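Local coordinates for protein probable glutathione S-transferase 5 (Caenorhabditis elegans, PDB 1ZL9) that conjugates reduced glutathione to a wide range of hydrophobic electrophiles and may contribute to detoxifying reactive oxygen species produced during bacterial infection, at residues 164-169 / 174-179; 133-138 / 180-185; 69-74 / 78-83; 84-89 / 149-154. All coordinates share one frame; numbering follows the deposited sequence.

Interaction 1 of 4, residues 164-169 / 174-179; sequences QHSADL and GDFSKF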
loop_
_atom_site.group_PDB
_atom_site.type_symbol
_atom_site.label_atom_id
_atom_site.label_comp_id
_atom_site.label_asym_id
_atom_site.label_seq_id
_atom_site.Cartn_x
_atom_site.Cartn_y
_atom_site.Cartn_z
ATOM N N GLN A 164 -17.194 -6.292 -0.466
ATOM C CA GLN A 164 -17.540 -6.285 0.957
ATOM C C GLN A 164 -17.754 -4.823 1.468
ATOM O O GLN A 164 -18.664 -4.539 2.245
ATOM C CB GLN A 164 -16.418 -6.949 1.757
ATOM C CG GLN A 164 -16.774 -7.073 3.261
ATOM C CD GLN A 164 -18.110 -7.746 3.540
ATOM O OE1 GLN A 164 -19.083 -7.109 4.031
ATOM N NE2 GLN A 164 -18.192 -9.004 3.206
ATOM N N HIS A 165 -16.952 -3.912 0.967
ATOM C CA HIS A 165 -17.115 -2.458 1.305
ATOM C C HIS A 165 -18.472 -1.938 0.779
ATOM O O HIS A 165 -19.268 -1.364 1.508
ATOM C CB HIS A 165 -15.939 -1.625 0.757
ATOM C CG HIS A 165 -16.006 -0.166 1.140
ATOM N ND1 HIS A 165 -17.158 0.557 1.069
ATOM C CD2 HIS A 165 -15.095 0.684 1.646
ATOM C CE1 HIS A 165 -16.941 1.805 1.450
ATOM N NE2 HIS A 165 -15.709 1.907 1.810
ATOM N N SER A 166 -18.768 -2.238 -0.490
ATOM C CA SER A 166 -20.025 -1.882 -1.084
ATOM C C SER A 166 -21.236 -2.473 -0.343
ATOM O O SER A 166 -22.189 -1.771 -0.160
ATOM C CB SER A 166 -20.090 -2.263 -2.551
ATOM O OG SER A 166 -19.115 -1.598 -3.321
ATOM N N ALA A 167 -21.197 -3.764 -0.010
ATOM C CA ALA A 167 -22.268 -4.460 0.683
ATOM C C ALA A 167 -22.489 -3.806 2.055
ATOM O O ALA A 167 -23.648 -3.508 2.426
ATOM C CB ALA A 167 -21.975 -5.964 0.806
ATOM N N ASP A 168 -21.395 -3.487 2.742
ATOM C CA ASP A 168 -21.530 -2.774 4.024
ATOM C C ASP A 168 -22.189 -1.390 3.888
ATOM O O ASP A 168 -23.104 -1.045 4.639
ATOM C CB ASP A 168 -20.173 -2.674 4.693
ATOM C CG ASP A 168 -19.705 -4.011 5.259
ATOM O OD1 ASP A 168 -20.472 -4.990 5.169
ATOM O OD2 ASP A 168 -18.614 -4.209 5.811
ATOM N N LEU A 169 -21.766 -0.590 2.917
ATOM C CA LEU A 169 -22.290 0.763 2.740
ATOM C C LEU A 169 -23.748 0.652 2.380
ATOM O O LEU A 169 -24.563 1.378 2.965
ATOM C CB LEU A 169 -21.576 1.469 1.596
ATOM C CG LEU A 169 -20.176 1.936 1.879
ATOM C CD1 LEU A 169 -19.658 2.625 0.651
ATOM C CD2 LEU A 169 -20.072 2.821 3.151
ATOM N N GLY A 174 -26.493 3.328 2.678
ATOM C CA GLY A 174 -25.860 4.125 1.664
ATOM C C GLY A 174 -26.603 4.177 0.307
ATOM O O GLY A 174 -27.308 3.273 -0.021
ATOM N N ASP A 175 -26.442 5.271 -0.423
ATOM C CA ASP A 175 -27.158 5.489 -1.702
ATOM C C ASP A 175 -26.198 5.235 -2.817
ATOM O O ASP A 175 -25.195 5.933 -2.926
ATOM C CB ASP A 175 -27.616 6.942 -1.805
ATOM C CG ASP A 175 -28.298 7.257 -3.140
ATOM O OD1 ASP A 175 -28.730 6.307 -3.864
ATOM O OD2 ASP A 175 -28.431 8.454 -3.518
ATOM N N PHE A 176 -26.467 4.181 -3.570
ATOM C CA PHE A 176 -25.723 3.791 -4.740
ATOM C C PHE A 176 -26.346 4.198 -6.062
ATOM O O PHE A 176 -25.981 3.673 -7.104
ATOM C CB PHE A 176 -25.457 2.271 -4.716
ATOM C CG PHE A 176 -24.153 1.922 -4.049
ATOM C CD1 PHE A 176 -23.923 2.335 -2.749
ATOM C CD2 PHE A 176 -23.193 1.228 -4.676
ATOM C CE1 PHE A 176 -22.703 2.016 -2.093
ATOM C CE2 PHE A 176 -21.999 0.926 -4.016
ATOM C CZ PHE A 176 -21.784 1.355 -2.748
ATOM N N SER A 177 -27.200 5.220 -6.024
ATOM C CA SER A 177 -27.801 5.760 -7.237
ATOM C C SER A 177 -26.799 6.113 -8.320
ATOM O O SER A 177 -27.035 5.869 -9.491
ATOM C CB SER A 177 -28.631 6.993 -6.911
ATOM O OG SER A 177 -29.834 6.564 -6.301
ATOM N N LYS A 178 -25.662 6.669 -7.957
ATOM C CA LYS A 178 -24.674 7.063 -8.941
ATOM C C LYS A 178 -23.835 5.895 -9.436
ATOM O O LYS A 178 -23.103 6.013 -10.421
ATOM C CB LYS A 178 -23.732 8.081 -8.329
ATOM C CG LYS A 178 -24.384 9.375 -8.038
ATOM C CD LYS A 178 -23.346 10.493 -7.840
ATOM C CE LYS A 178 -24.037 11.804 -7.320
ATOM N NZ LYS A 178 -23.141 12.920 -7.731
ATOM N N PHE A 179 -23.900 4.764 -8.731
ATOM C CA PHE A 179 -23.041 3.622 -9.080
ATOM C C PHE A 179 -23.754 2.277 -9.072
ATOM O O PHE A 179 -23.355 1.345 -8.348
ATOM C CB PHE A 179 -21.860 3.577 -8.097
ATOM C CG PHE A 179 -21.086 4.870 -8.052
ATOM C CD1 PHE A 179 -21.203 5.721 -6.985
ATOM C CD2 PHE A 179 -20.300 5.248 -9.134
ATOM C CE1 PHE A 179 -20.533 6.947 -6.996
ATOM C CE2 PHE A 179 -19.616 6.437 -9.117
ATOM C CZ PHE A 179 -19.737 7.267 -8.040
#
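Phe176 turns the rim of its ring against Leu169 and Ser166, which lie one turn apart on the helix 157-171. Leu169 CB reaches Phe176 CE1 at 3.9 Å, lying near the ring plane, and the two side chains cross at about a right angle. At the other side of the rim, Ser166 CB stands 4.0 Å from Phe176 CE2, so two residues of the helix line the outer edge of the ring. Phe131, from the helix 119-145, meets the same ring edge to face.

The chain itself supplies the polar tie: Gly174 N gives its hydrogen to Leu169 O at 2.8 Å, from a direction tilted 29° out of the carbonyl plane. Beyond it, Asp175 OD1 accepts from Ser177 N at 2.9 Å, above the carboxylate plane, in an Asx turn, and from Ser177 OG at 2.7 Å through its syn lone pair. A type I turn from Phe176 to Phe179 overlaps it, and Phe179 is the N-cap of the next helix. This is a tight helix-to-helix connection, folded back on its own helix, within the all-helical C-terminal domain of glutathione transferases.

Interaction 2 of 4, residues 133-138 / 180-185; sequences KFYGFL and PELKAH
Tyr135 OH is joined to Ser166 OG by a hydrogen bond that holds the hydroxyl end of a ring packed against Leu182; the same serine oxygen is also hydrogen-bonded to the backbone oxygen of Ile162. The setting is the helical bundle of the glutathione transferase C-terminal domain, where the helix 119-145 lies against the start of the helix 180-191. It illustrates how one phenol can be polar at its tip and a hydrophobic wall along its flank.

Leu182 is the knob of this contact. Its branch point approaches the ring obliquely, with Leu182 CG 3.5 Å from Tyr135 CD2 and Leu182 CB 3.7 Å from Tyr135 CE2. Leu138, one turn further along the tyrosine's own helix, lays CD1 over the centre of the Tyr135 ring, 3.6 Å above its plane. That placement follows from CG standing anti to the carbonyl carbon (chi1 -71°), so that the ring touches a leucine of its own helix and one of the helix 180-191. Phe131 and Phe176 add further rings beside Tyr135, while Val139 and Leu142 extend the apolar surface that receives Leu182. The two leucines cross at about a right angle: Leu138 CD1 touches Leu182 CD1 at 3.9 Å, and the other methyl, Leu182 CD2, rests 3.9 Å from Leu138 CB.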
loop_
_atom_site.group_PDB
_atom_site.type_symbol
_atom_site.label_atom_id
_atom_site.label_comp_id
_atom_site.label_asym_id
_atom_site.label_seq_id
_atom_site.Cartn_x
_atom_site.Cartn_y
_atom_site.Cartn_z
ATOM N N LYS A 133 -15.410 10.050 -5.977
ATOM C CA LYS A 133 -14.197 10.007 -6.782
ATOM C C LYS A 133 -13.734 8.558 -7.002
ATOM O O LYS A 133 -13.467 8.139 -8.115
ATOM C CB LYS A 133 -13.130 10.818 -6.088
ATOM C CG LYS A 133 -11.732 10.708 -6.633
ATOM C CD LYS A 133 -10.800 11.786 -6.006
ATOM C CE LYS A 133 -9.428 11.274 -5.575
ATOM N NZ LYS A 133 -8.991 11.864 -4.144
ATOM N N PHE A 134 -13.663 7.784 -5.919
ATOM C CA PHE A 134 -13.090 6.483 -5.994
ATOM C C PHE A 134 -14.000 5.519 -6.720
ATOM O O PHE A 134 -13.530 4.735 -7.496
ATOM C CB PHE A 134 -12.794 5.946 -4.553
ATOM C CG PHE A 134 -12.269 4.533 -4.563
ATOM C CD1 PHE A 134 -12.986 3.497 -3.979
ATOM C CD2 PHE A 134 -11.087 4.238 -5.273
ATOM C CE1 PHE A 134 -12.493 2.193 -4.008
ATOM C CE2 PHE A 134 -10.584 2.912 -5.284
ATOM C CZ PHE A 134 -11.352 1.899 -4.685
ATOM N N TYR A 135 -15.310 5.599 -6.468
ATOM C CA TYR A 135 -16.270 4.719 -7.139
ATOM C C TYR A 135 -16.325 5.021 -8.660
ATOM O O TYR A 135 -16.541 4.142 -9.457
ATOM C CB TYR A 135 -17.622 4.741 -6.424
ATOM C CG TYR A 135 -17.652 3.670 -5.352
ATOM C CD1 TYR A 135 -16.776 3.733 -4.245
ATOM C CD2 TYR A 135 -18.503 2.559 -5.465
ATOM C CE1 TYR A 135 -16.708 2.684 -3.290
ATOM C CE2 TYR A 135 -18.449 1.509 -4.557
ATOM C CZ TYR A 135 -17.559 1.563 -3.442
ATOM O OH TYR A 135 -17.541 0.515 -2.519
ATOM N N GLY A 136 -16.014 6.225 -9.064
ATOM C CA GLY A 136 -15.925 6.523 -10.498
ATOM C C GLY A 136 -14.741 5.786 -11.097
ATOM O O GLY A 136 -14.842 5.244 -12.196
ATOM N N PHE A 137 -13.648 5.675 -10.342
ATOM C CA PHE A 137 -12.541 4.893 -10.833
ATOM C C PHE A 137 -12.916 3.380 -10.897
ATOM O O PHE A 137 -12.502 2.675 -11.829
ATOM C CB PHE A 137 -11.326 5.058 -9.967
ATOM C CG PHE A 137 -10.777 6.445 -9.915
ATOM C CD1 PHE A 137 -10.277 6.937 -8.738
ATOM C CD2 PHE A 137 -10.667 7.224 -11.056
ATOM C CE1 PHE A 137 -9.711 8.270 -8.699
ATOM C CE2 PHE A 137 -10.097 8.526 -10.997
ATOM C CZ PHE A 137 -9.635 9.018 -9.818
ATOM N N LEU A 138 -13.679 2.889 -9.923
ATOM C CA LEU A 138 -14.090 1.491 -9.918
ATOM C C LEU A 138 -14.893 1.199 -11.219
ATOM O O LEU A 138 -14.701 0.180 -11.882
ATOM C CB LEU A 138 -14.908 1.149 -8.700
ATOM C CG LEU A 138 -14.080 1.126 -7.399
ATOM C CD1 LEU A 138 -15.127 0.882 -6.250
ATOM C CD2 LEU A 138 -13.108 0.023 -7.397
ATOM N N PRO A 180 -24.753 2.124 -9.957
ATOM C CA PRO A 180 -25.495 0.858 -10.029
ATOM C C PRO A 180 -24.568 -0.311 -10.388
ATOM O O PRO A 180 -24.818 -1.433 -9.969
ATOM C CB PRO A 180 -26.559 1.118 -11.126
ATOM C CG PRO A 180 -26.068 2.323 -11.883
ATOM C CD PRO A 180 -25.231 3.148 -10.924
ATOM N N GLU A 181 -23.499 -0.025 -11.123
ATOM C CA GLU A 181 -22.524 -0.991 -11.496
ATOM C C GLU A 181 -21.872 -1.670 -10.275
ATOM O O GLU A 181 -21.560 -2.857 -10.338
ATOM C CB GLU A 181 -21.433 -0.323 -12.350
ATOM C CG GLU A 181 -21.977 0.358 -13.647
ATOM C CD GLU A 181 -22.286 1.861 -13.450
ATOM O OE1 GLU A 181 -22.451 2.335 -12.304
ATOM O OE2 GLU A 181 -22.359 2.589 -14.454
ATOM N N LEU A 182 -21.631 -0.909 -9.210
ATOM C CA LEU A 182 -20.923 -1.438 -8.025
ATOM C C LEU A 182 -21.863 -2.162 -7.092
ATOM O O LEU A 182 -21.444 -3.084 -6.378
ATOM C CB LEU A 182 -20.145 -0.343 -7.281
ATOM C CG LEU A 182 -18.760 -0.074 -7.791
ATOM C CD1 LEU A 182 -17.914 -1.372 -7.718
ATOM C CD2 LEU A 182 -18.748 0.537 -9.217
ATOM N N LYS A 183 -23.159 -1.824 -7.147
ATOM C CA LYS A 183 -24.152 -2.632 -6.487
ATOM C C LYS A 183 -24.306 -3.960 -7.188
ATOM O O LYS A 183 -24.419 -4.948 -6.502
ATOM C CB LYS A 183 -25.498 -1.902 -6.384
ATOM C CG LYS A 183 -26.641 -2.779 -5.917
ATOM C CD LYS A 183 -27.935 -2.004 -5.862
ATOM C CE LYS A 183 -29.170 -2.933 -5.543
ATOM N NZ LYS A 183 -29.382 -2.876 -4.061
ATOM N N ALA A 184 -24.319 -3.990 -8.540
ATOM C CA ALA A 184 -24.324 -5.249 -9.258
ATOM C C ALA A 184 -23.049 -6.061 -8.949
ATOM O O ALA A 184 -23.117 -7.296 -8.742
ATOM C CB ALA A 184 -24.481 -5.062 -10.756
ATOM N N HIS A 185 -21.899 -5.396 -8.929
ATOM C CA HIS A 185 -20.633 -6.105 -8.612
ATOM C C HIS A 185 -20.678 -6.744 -7.254
ATOM O O HIS A 185 -20.331 -7.942 -7.134
ATOM C CB HIS A 185 -19.455 -5.182 -8.764
ATOM C CG HIS A 185 -18.178 -5.673 -8.162
ATOM N ND1 HIS A 185 -17.187 -6.285 -8.897
ATOM C CD2 HIS A 185 -17.701 -5.558 -6.902
ATOM C CE1 HIS A 185 -16.173 -6.583 -8.091
ATOM N NE2 HIS A 185 -16.462 -6.147 -6.876
#

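Interaction 3 of 4, residues 69-74 / 78-83; sequences IARFLA and KLNGKT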
loop_
_atom_site.group_PDB
_atom_site.type_symbol
_atom_site.label_atom_id
_atom_site.label_comp_id
_atom_site.label_asym_id
_atom_site.label_seq_id
_atom_site.Cartn_x
_atom_site.Cartn_y
_atom_site.Cartn_z
ATOM N N ILE A 69 -0.633 -9.155 3.582
ATOM C CA ILE A 69 -1.254 -10.408 3.843
ATOM C C ILE A 69 -2.174 -10.865 2.720
ATOM O O ILE A 69 -2.057 -11.984 2.274
ATOM C CB ILE A 69 -1.994 -10.329 5.166
ATOM C CG1 ILE A 69 -1.009 -10.068 6.332
ATOM C CG2 ILE A 69 -2.747 -11.593 5.463
ATOM C CD1 ILE A 69 -1.659 -9.569 7.600
ATOM N N ALA A 70 -3.104 -10.011 2.285
ATOM C CA ALA A 70 -4.076 -10.388 1.263
ATOM C C ALA A 70 -3.335 -10.761 -0.021
ATOM O O ALA A 70 -3.657 -11.750 -0.706
ATOM C CB ALA A 70 -5.021 -9.204 1.001
ATOM N N ARG A 71 -2.296 -9.993 -0.334
ATOM C CA ARG A 71 -1.519 -10.248 -1.569
ATOM C C ARG A 71 -0.753 -11.582 -1.471
ATOM O O ARG A 71 -0.724 -12.369 -2.414
ATOM C CB ARG A 71 -0.564 -9.090 -1.901
ATOM C CG ARG A 71 0.267 -9.315 -3.201
ATOM C CD ARG A 71 1.052 -8.148 -3.685
ATOM N NE ARG A 71 0.088 -7.186 -4.165
ATOM C CZ ARG A 71 -0.398 -6.162 -3.485
ATOM N NH1 ARG A 71 0.103 -5.759 -2.295
ATOM N NH2 ARG A 71 -1.380 -5.474 -4.026
ATOM N N PHE A 72 -0.181 -11.856 -0.316
ATOM C CA PHE A 72 0.569 -13.077 -0.121
ATOM C C PHE A 72 -0.370 -14.267 -0.273
ATOM O O PHE A 72 -0.106 -15.210 -1.059
ATOM C CB PHE A 72 1.187 -13.088 1.273
ATOM C CG PHE A 72 1.713 -14.448 1.675
ATOM C CD1 PHE A 72 2.889 -14.914 1.142
ATOM C CD2 PHE A 72 1.052 -15.243 2.607
ATOM C CE1 PHE A 72 3.396 -16.174 1.516
ATOM C CE2 PHE A 72 1.529 -16.511 2.919
ATOM C CZ PHE A 72 2.696 -16.960 2.399
ATOM N N LEU A 73 -1.525 -14.171 0.400
ATOM C CA LEU A 73 -2.476 -15.269 0.336
ATOM C C LEU A 73 -3.083 -15.386 -1.071
ATOM O O LEU A 73 -3.238 -16.503 -1.587
ATOM C CB LEU A 73 -3.573 -15.103 1.357
ATOM C CG LEU A 73 -3.139 -15.181 2.833
ATOM C CD1 LEU A 73 -4.330 -14.812 3.625
ATOM C CD2 LEU A 73 -2.660 -16.499 3.224
ATOM N N ALA A 74 -3.441 -14.278 -1.680
ATOM C CA ALA A 74 -4.026 -14.309 -3.016
ATOM C C ALA A 74 -3.054 -14.960 -4.020
ATOM O O ALA A 74 -3.504 -15.739 -4.895
ATOM C CB ALA A 74 -4.464 -12.923 -3.507
ATOM N N LYS A 78 -3.817 -18.160 -6.369
ATOM C CA LYS A 78 -4.135 -17.635 -7.718
ATOM C C LYS A 78 -5.350 -16.661 -7.807
ATOM O O LYS A 78 -6.165 -16.687 -8.776
ATOM C CB LYS A 78 -4.219 -18.778 -8.762
ATOM C CG LYS A 78 -3.833 -18.431 -10.191
ATOM C CD LYS A 78 -2.329 -18.296 -10.399
ATOM C CE LYS A 78 -2.003 -18.165 -11.905
ATOM N NZ LYS A 78 -2.640 -19.277 -12.792
ATOM N N LEU A 79 -5.437 -15.757 -6.823
ATOM C CA LEU A 79 -6.462 -14.738 -6.739
ATOM C C LEU A 79 -5.870 -13.344 -6.798
ATOM O O LEU A 79 -6.555 -12.342 -6.486
ATOM C CB LEU A 79 -7.261 -14.887 -5.420
ATOM C CG LEU A 79 -8.115 -16.118 -5.275
ATOM C CD1 LEU A 79 -8.779 -16.138 -3.870
ATOM C CD2 LEU A 79 -9.197 -16.141 -6.371
ATOM N N ASN A 80 -4.620 -13.236 -7.256
ATOM C CA ASN A 80 -3.964 -11.932 -7.360
ATOM C C ASN A 80 -3.882 -11.379 -8.788
ATOM O O ASN A 80 -3.324 -10.340 -8.976
ATOM C CB ASN A 80 -2.525 -11.976 -6.748
ATOM C CG ASN A 80 -1.947 -10.558 -6.469
ATOM O OD1 ASN A 80 -2.615 -9.756 -5.864
ATOM N ND2 ASN A 80 -0.657 -10.304 -6.840
ATOM N N GLY A 81 -4.454 -12.064 -9.774
ATOM C CA GLY A 81 -4.236 -11.755 -11.158
ATOM C C GLY A 81 -3.659 -12.982 -11.870
ATOM O O GLY A 81 -2.876 -13.754 -11.282
ATOM N N LYS A 82 -4.062 -13.163 -13.122
ATOM C CA LYS A 82 -3.670 -14.338 -13.929
ATOM C C LYS A 82 -2.363 -14.111 -14.696
ATOM O O LYS A 82 -1.835 -15.051 -15.289
ATOM C CB LYS A 82 -4.715 -14.691 -14.953
ATOM C CG LYS A 82 -6.141 -15.009 -14.388
ATOM C CD LYS A 82 -7.245 -14.335 -15.268
ATOM C CE LYS A 82 -7.938 -15.188 -16.380
ATOM N NZ LYS A 82 -9.443 -14.915 -16.508
ATOM N N THR A 83 -1.879 -12.887 -14.736
ATOM C CA THR A 83 -0.621 -12.545 -15.431
ATOM C C THR A 83 0.046 -11.493 -14.566
ATOM O O THR A 83 -0.598 -10.909 -13.700
ATOM C CB THR A 83 -0.844 -11.930 -16.828
ATOM O OG1 THR A 83 -1.474 -10.652 -16.732
ATOM C CG2 THR A 83 -1.806 -12.727 -17.680
HETATM O O HOH W 1 -1.999 -7.241 -6.303
HETATM O O HOH W 2 0.778 -7.774 -7.279
#
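Arg71 and Asn80 meet with their flat ends steeply inclined, the guanidinium and amide planes 68° apart, and two waters bridge them in place of a direct bond. Arg71 runs out with CG anti to the backbone N and then bends about its CG-CD bond (chi3 -70°); Asn80 ND2 lies beside the aliphatic part, 3.9 Å from Arg71 CG. One water accepts from Arg71 NH2 at 2.9 Å and donates to Asn80 OD1 at 2.6 Å. The second accepts from Arg71 NE and, at 2.9 Å, from Asn80 ND2. The amide is further held by Trp157 NE1 on its oxygen and Glu87 on its nitrogen, so both ends of this buried group have two partners and its rotation is fixed.

Nearer the end of the segment, Ala74 packs by its methyl, with CB 3.9 Å from Leu79 CB and equally 3.9 Å from Asn80 CB. The backbone closes the turn through an almost straight bond from Leu79 N to Ala74 O, 2.7 Å long with an angle of 176° at the hydrogen. Arg71 NH1 is hydrogen-bonded to Asn91 OD1 of the second subunit, and Arg71 packs against its counterpart there. What results is a helix end and linker between the thioredoxin-like domain and the helical domain, set at the dimer interface of a glutathione transferase.

Interaction 4 of 4, residues 84-89 / 149-154; sequences AWEEAQ and FLVGDS
The first turn of the helix 84-112 passes the loop 149-154 with no direct hydrogen bond, the nearest CA atoms being those of Glu86 and Val151, 6.6 Å apart. The side chains of Glu86 and Val151 run alongside each other, pointing opposite ways. Val151 CG1, anti to its backbone N (chi1 178°), lies 4.0 Å from Glu86 CB and 4.2 Å from Gln89 CB. Beyond CG the glutamate is extended and carries its carboxylate up against Gly152, whose CA is 3.7 Å from Glu86 OE2.

Water links the carboxylate to the loop. One molecule donates to Glu86 OE2 at 2.6 Å and accepts from Asp153 N at 3.0 Å. Another, a less certain bridge because it cannot serve all its acceptors, lies 2.9 Å from Glu86 OE1 and 2.8 Å from Val151 O. Lys82 N is hydrogen-bonded to Glu86 OE1, and Gln89 NE2 to Lys62 O of the second subunit. Such a water-mediated seam ties a helix start to an interhelical loop of the glutathione transferase helical domain.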
loop_
_atom_site.group_PDB
_atom_site.type_symbol
_atom_site.label_atom_id
_atom_site.label_comp_id
_atom_site.label_asym_id
_atom_site.label_seq_id
_atom_site.Cartn_x
_atom_site.Cartn_y
_atom_site.Cartn_z
ATOM N N ALA A 84 1.331 -11.297 -14.764
ATOM C CA ALA A 84 2.073 -10.268 -14.032
ATOM C C ALA A 84 1.447 -8.901 -14.190
ATOM O O ALA A 84 1.429 -8.136 -13.233
ATOM C CB ALA A 84 3.543 -10.254 -14.452
ATOM N N TRP A 85 0.883 -8.591 -15.356
ATOM C CA TRP A 85 0.257 -7.300 -15.571
ATOM C C TRP A 85 -1.085 -7.178 -14.774
ATOM O O TRP A 85 -1.387 -6.148 -14.226
ATOM C CB TRP A 85 0.024 -7.062 -17.073
ATOM C CG TRP A 85 -0.382 -5.677 -17.392
ATOM C CD1 TRP A 85 -1.610 -5.283 -17.844
ATOM C CD2 TRP A 85 0.396 -4.479 -17.265
ATOM N NE1 TRP A 85 -1.625 -3.928 -17.990
ATOM C CE2 TRP A 85 -0.408 -3.415 -17.679
ATOM C CE3 TRP A 85 1.702 -4.210 -16.904
ATOM C CZ2 TRP A 85 0.022 -2.106 -17.685
ATOM C CZ3 TRP A 85 2.137 -2.899 -16.942
ATOM C CH2 TRP A 85 1.302 -1.873 -17.312
ATOM N N GLU A 86 -1.887 -8.234 -14.739
ATOM C CA GLU A 86 -3.103 -8.221 -13.928
ATOM C C GLU A 86 -2.758 -8.052 -12.426
ATOM O O GLU A 86 -3.410 -7.318 -11.763
ATOM C CB GLU A 86 -3.867 -9.484 -14.117
ATOM C CG GLU A 86 -4.599 -9.547 -15.462
ATOM C CD GLU A 86 -5.675 -10.639 -15.477
ATOM O OE1 GLU A 86 -5.936 -11.370 -14.437
ATOM O OE2 GLU A 86 -6.268 -10.798 -16.564
ATOM N N GLU A 87 -1.710 -8.705 -11.948
ATOM C CA GLU A 87 -1.298 -8.603 -10.539
ATOM C C GLU A 87 -0.933 -7.160 -10.204
ATOM O O GLU A 87 -1.269 -6.693 -9.154
ATOM C CB GLU A 87 -0.114 -9.551 -10.253
ATOM C CG GLU A 87 -0.389 -11.045 -10.388
ATOM C CD GLU A 87 0.678 -11.944 -9.777
ATOM O OE1 GLU A 87 1.195 -12.776 -10.505
ATOM O OE2 GLU A 87 0.983 -11.887 -8.561
ATOM N N ALA A 88 -0.252 -6.476 -11.119
ATOM C CA ALA A 88 0.095 -5.057 -10.957
ATOM C C ALA A 88 -1.143 -4.191 -10.930
ATOM O O ALA A 88 -1.221 -3.252 -10.146
ATOM C CB ALA A 88 1.035 -4.579 -12.071
ATOM N N GLN A 89 -2.072 -4.456 -11.840
ATOM C CA GLN A 89 -3.316 -3.681 -11.878
ATOM C C GLN A 89 -4.177 -3.886 -10.600
ATOM O O GLN A 89 -4.750 -2.940 -10.037
ATOM C CB GLN A 89 -4.114 -4.054 -13.112
ATOM C CG GLN A 89 -3.574 -3.525 -14.441
ATOM C CD GLN A 89 -3.324 -2.017 -14.526
ATOM O OE1 GLN A 89 -3.902 -1.204 -13.772
ATOM N NE2 GLN A 89 -2.426 -1.636 -15.446
ATOM N N PHE A 149 -15.907 -8.363 -13.350
ATOM C CA PHE A 149 -14.901 -8.334 -12.310
ATOM C C PHE A 149 -14.077 -7.093 -12.549
ATOM O O PHE A 149 -14.023 -6.546 -13.660
ATOM C CB PHE A 149 -13.984 -9.575 -12.364
ATOM C CG PHE A 149 -14.713 -10.870 -12.178
ATOM C CD1 PHE A 149 -15.109 -11.626 -13.286
ATOM C CD2 PHE A 149 -14.971 -11.384 -10.902
ATOM C CE1 PHE A 149 -15.767 -12.849 -13.123
ATOM C CE2 PHE A 149 -15.663 -12.654 -10.733
ATOM C CZ PHE A 149 -16.067 -13.355 -11.845
ATOM N N LEU A 150 -13.365 -6.682 -11.533
ATOM C CA LEU A 150 -12.631 -5.406 -11.583
ATOM C C LEU A 150 -11.372 -5.482 -12.423
ATOM O O LEU A 150 -11.099 -4.567 -13.171
ATOM C CB LEU A 150 -12.269 -4.952 -10.210
ATOM C CG LEU A 150 -13.431 -4.372 -9.415
ATOM C CD1 LEU A 150 -13.033 -4.309 -7.952
ATOM C CD2 LEU A 150 -13.786 -2.958 -9.862
ATOM N N VAL A 151 -10.648 -6.605 -12.321
ATOM C CA VAL A 151 -9.477 -6.862 -13.137
ATOM C C VAL A 151 -9.563 -8.184 -13.870
ATOM O O VAL A 151 -9.594 -9.284 -13.276
ATOM C CB VAL A 151 -8.201 -6.848 -12.294
ATOM C CG1 VAL A 151 -7.005 -7.161 -13.143
ATOM C CG2 VAL A 151 -8.068 -5.490 -11.681
ATOM N N GLY A 152 -9.513 -8.082 -15.183
ATOM C CA GLY A 152 -9.576 -9.249 -16.071
ATOM C C GLY A 152 -10.896 -9.996 -16.078
ATOM O O GLY A 152 -11.977 -9.432 -15.850
ATOM N N ASP A 153 -10.830 -11.309 -16.338
ATOM C CA ASP A 153 -12.064 -12.097 -16.561
ATOM C C ASP A 153 -12.473 -13.013 -15.424
ATOM O O ASP A 153 -13.358 -13.802 -15.592
ATOM C CB ASP A 153 -11.892 -12.994 -17.795
ATOM C CG ASP A 153 -11.887 -12.234 -19.034
ATOM O OD1 ASP A 153 -11.390 -12.812 -20.051
ATOM O OD2 ASP A 153 -12.371 -11.047 -19.119
ATOM N N SER A 154 -11.837 -12.909 -14.264
ATOM C CA SER A 154 -12.132 -13.774 -13.158
ATOM C C SER A 154 -11.778 -13.074 -11.831
ATOM O O SER A 154 -11.179 -12.006 -11.800
ATOM C CB SER A 154 -11.365 -15.119 -13.299
ATOM O OG SER A 154 -9.984 -14.845 -13.435
HETATM O O HOH W 3 -8.668 -11.859 -13.635
HETATM O O HOH W 4 -8.189 -12.308 -17.328
#

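In the fold
Two neighbouring pairs make up the set. Interactions 1 and 2 have centres about 8 Å apart and share the aromatic cluster where three successive helices of the C-terminal domain meet. Interactions 3 and 4, about 10 Å apart between centres, adjoin through Asn80 ND2 and Glu87 OE2 at 2.9 Å and through Lys82 NZ and Ser154 OG at 3.1 Å; both touch the second subunit. Leu150 bridges the pairs, packing from the loop of interaction 4 on Leu138 and His185 of interaction 2. None builds the glutathione pocket: the side chain of Arg71 comes within about 10 Å of a bound glutathione and that of Gln89 about 12 Å.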